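Local coordinates for HEPN domain-containing protein (Thermotoga maritima, PDB 1O3U), which is of unknown function but carries a HEPN domain, a helical fold that in relatives binds nucleotides or cleaves RNA, and pairs with a second copy of itself, at residues A[22-26]-A[37-41]. Numbering follows the deposited sequence.
Sequences HAKHD and FSSQQ
Residues 22-26 and 37-41 are alpha-helical, within helices 11-28 and 32-54. Their axes run antiparallel at 166° and approach to 8.6 Å. S38 sets the register, its CA 4.9 Å from the CA of A23. Its CB lies 3.5 Å from A23 CB; with small residues on both sides, the backbones come close. S38 is in the m rotamer, with OG 3.9 Å from H22 CG and 3.9 Å from D26 OD2. These are contacts only; no direct hydrogen bond joins the two segments. A water hydrogen-bonds to H22 ND1 (3.1 Å) and weakly to S38 OG (3.5 Å). The two helices form an up-down hairpin of the all-helical HEPN domain. The side with H22, D26 and S38 meets the second subunit: H22, chi1 t, pairs NE2 with D26 OD2 of that subunit, and the reciprocal bond forms too. S39, also m, places OG 3.7 Å from A23 CB while hydrogen-bonding to A35 O. A23 and S39 both touch V118 of helix 104-132.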
ATOM      1  N   HIS A  22       3.139  -9.006  -2.616  1.00 10.16           N
ATOM      2  CA  HIS A  22       4.290  -8.093  -2.600  1.00 10.30           C
ATOM      3  C   HIS A  22       5.223  -8.437  -1.442  1.00  9.55           C
ATOM      4  O   HIS A  22       6.439  -8.548  -1.622  1.00  8.87           O
ATOM      5  CB  HIS A  22       3.879  -6.627  -2.492  1.00  9.26           C
ATOM      6  CG  HIS A  22       4.896  -5.655  -3.049  1.00 12.53           C
ATOM      7  ND1 HIS A  22       4.651  -4.299  -3.145  1.00 13.50           N
ATOM      8  CD2 HIS A  22       6.130  -5.848  -3.582  1.00 12.78           C
ATOM      9  CE1 HIS A  22       5.698  -3.706  -3.696  1.00 13.97           C
ATOM     10  NE2 HIS A  22       6.597  -4.622  -3.981  1.00 12.82           N
ATOM     11  N   ALA A  23       4.664  -8.579  -0.238  1.00  9.32           N
ATOM     12  CA  ALA A  23       5.447  -8.920   0.937  1.00  9.72           C
ATOM     13  C   ALA A  23       6.237 -10.237   0.749  1.00 10.25           C
ATOM     14  O   ALA A  23       7.401 -10.334   1.147  1.00 11.07           O
ATOM     15  CB  ALA A  23       4.572  -9.034   2.109  1.00  9.07           C
ATOM     16  N   LYS A  24       5.558 -11.242   0.205  1.00  9.28           N
ATOM     17  CA  LYS A  24       6.143 -12.533  -0.014  1.00 10.36           C
ATOM     18  C   LYS A  24       7.292 -12.474  -1.062  1.00 10.95           C
ATOM     19  O   LYS A  24       8.295 -13.170  -0.925  1.00 11.33           O
ATOM     20  CB  LYS A  24       5.056 -13.506  -0.431  1.00 11.65           C
ATOM     21  CG  LYS A  24       4.158 -13.931   0.735  1.00 11.15           C
ATOM     22  CD  LYS A  24       3.197 -14.975   0.303  1.00 14.69           C
ATOM     23  CE  LYS A  24       2.258 -15.281   1.435  1.00 18.67           C
ATOM     24  NZ  LYS A  24       1.356 -16.361   1.096  1.00 21.85           N
ATOM     25  N   HIS A  25       7.129 -11.629  -2.060  1.00 11.99           N
ATOM     26  CA  HIS A  25       8.161 -11.393  -3.066  1.00 12.80           C
ATOM     27  C   HIS A  25       9.369 -10.734  -2.447  1.00 13.32           C
ATOM     28  O   HIS A  25      10.512 -11.160  -2.685  1.00 12.97           O
ATOM     29  CB  HIS A  25       7.604 -10.511  -4.171  1.00 13.59           C
ATOM     30  CG  HIS A  25       8.528 -10.368  -5.340  1.00 14.29           C
ATOM     31  ND1 HIS A  25       9.306  -9.250  -5.531  1.00 15.63           N
ATOM     32  CD2 HIS A  25       8.800 -11.203  -6.371  1.00 16.55           C
ATOM     33  CE1 HIS A  25      10.013  -9.397  -6.640  1.00 16.79           C
ATOM     34  NE2 HIS A  25       9.733 -10.579  -7.164  1.00 18.29           N
ATOM     35  N   ASP A  26       9.130  -9.692  -1.649  1.00 12.81           N
ATOM     36  CA  ASP A  26      10.222  -9.017  -0.932  1.00 13.58           C
ATOM     37  C   ASP A  26      10.922  -9.997   0.024  1.00 14.12           C
ATOM     38  O   ASP A  26      12.160 -10.018   0.095  1.00 13.90           O
ATOM     39  CB  ASP A  26       9.731  -7.812  -0.139  1.00 13.67           C
ATOM     40  CG  ASP A  26       9.476  -6.576  -1.024  1.00 15.28           C
ATOM     41  OD1 ASP A  26      10.198  -6.353  -2.028  1.00 24.06           O
ATOM     42  OD2 ASP A  26       8.575  -5.803  -0.765  1.00 21.43           O
ATOM     43  N   PHE A  37       6.866  -3.927   5.846  1.00 13.32           N
ATOM     44  CA  PHE A  37       6.034  -2.802   5.401  1.00 12.39           C
ATOM     45  C   PHE A  37       4.775  -3.254   4.628  1.00 10.96           C
ATOM     46  O   PHE A  37       3.655  -2.836   4.927  1.00  9.75           O
ATOM     47  CB  PHE A  37       6.903  -1.878   4.542  1.00 12.58           C
ATOM     48  CG  PHE A  37       6.160  -0.729   3.955  1.00 14.94           C
ATOM     49  CD1 PHE A  37       5.805   0.350   4.736  1.00 17.39           C
ATOM     50  CD2 PHE A  37       5.843  -0.707   2.610  1.00 16.71           C
ATOM     51  CE1 PHE A  37       5.124   1.435   4.189  1.00 16.89           C
ATOM     52  CE2 PHE A  37       5.142   0.357   2.068  1.00 16.10           C
ATOM     53  CZ  PHE A  37       4.813   1.434   2.846  1.00 16.27           C
ATOM     54  N   SER A  38       4.972  -4.112   3.633  1.00 10.42           N
ATOM     55  CA  SER A  38       3.888  -4.634   2.806  1.00 10.28           C
ATOM     56  C   SER A  38       2.871  -5.423   3.654  1.00 10.50           C
ATOM     57  O   SER A  38       1.677  -5.403   3.384  1.00  9.74           O
ATOM     58  CB  SER A  38       4.447  -5.561   1.746  1.00 12.68           C
ATOM     59  OG  SER A  38       5.163  -4.832   0.773  1.00 15.05           O
ATOM     60  N   SER A  39       3.370  -6.171   4.636  1.00  9.16           N
ATOM     61  CA  SER A  39       2.521  -6.969   5.534  1.00  9.38           C
ATOM     62  C   SER A  39       1.562  -6.059   6.355  1.00  9.28           C
ATOM     63  O   SER A  39       0.361  -6.375   6.523  1.00  7.92           O
ATOM     64  CB  SER A  39       3.410  -7.802   6.481  1.00  9.38           C
ATOM     65  OG  SER A  39       4.103  -8.785   5.736  1.00 11.50           O
ATOM     66  N   GLN A  40       2.103  -4.954   6.862  1.00  9.01           N
ATOM     67  CA  GLN A  40       1.296  -3.963   7.580  1.00 10.25           C
ATOM     68  C   GLN A  40       0.161  -3.460   6.681  1.00  9.95           C
ATOM     69  O   GLN A  40      -0.990  -3.450   7.090  1.00  9.51           O
ATOM     70  CB  GLN A  40       2.147  -2.752   8.005  1.00 11.36           C
ATOM     71  CG  GLN A  40       3.109  -2.976   9.081  1.00 15.40           C
ATOM     72  CD  GLN A  40       3.951  -1.715   9.348  1.00 18.89           C
ATOM     73  OE1 GLN A  40       4.344  -1.000   8.409  1.00 21.67           O
ATOM     74  NE2 GLN A  40       4.201  -1.435  10.610  1.00 21.85           N
ATOM     75  N   GLN A  41       0.503  -3.056   5.453  1.00  9.51           N
ATOM     76  CA  GLN A  41      -0.481  -2.574   4.481  1.00 10.16           C
ATOM     77  C   GLN A  41      -1.555  -3.619   4.125  1.00 10.72           C
ATOM     78  O   GLN A  41      -2.759  -3.299   4.072  1.00 10.32           O
ATOM     79  CB  GLN A  41       0.232  -2.057   3.238  1.00 10.93           C
ATOM     80  CG  GLN A  41       1.205  -0.906   3.516  1.00 13.86           C
ATOM     81  CD  GLN A  41       0.467   0.362   3.844  1.00 21.72           C
ATOM     82  OE1 GLN A  41      -0.549   0.685   3.189  1.00 23.68           O
ATOM     83  NE2 GLN A  41       0.932   1.077   4.870  1.00 23.73           N
TER
HETATM   84  O   HOH W   1       2.676  -3.220  -1.061  1.00 30.02           O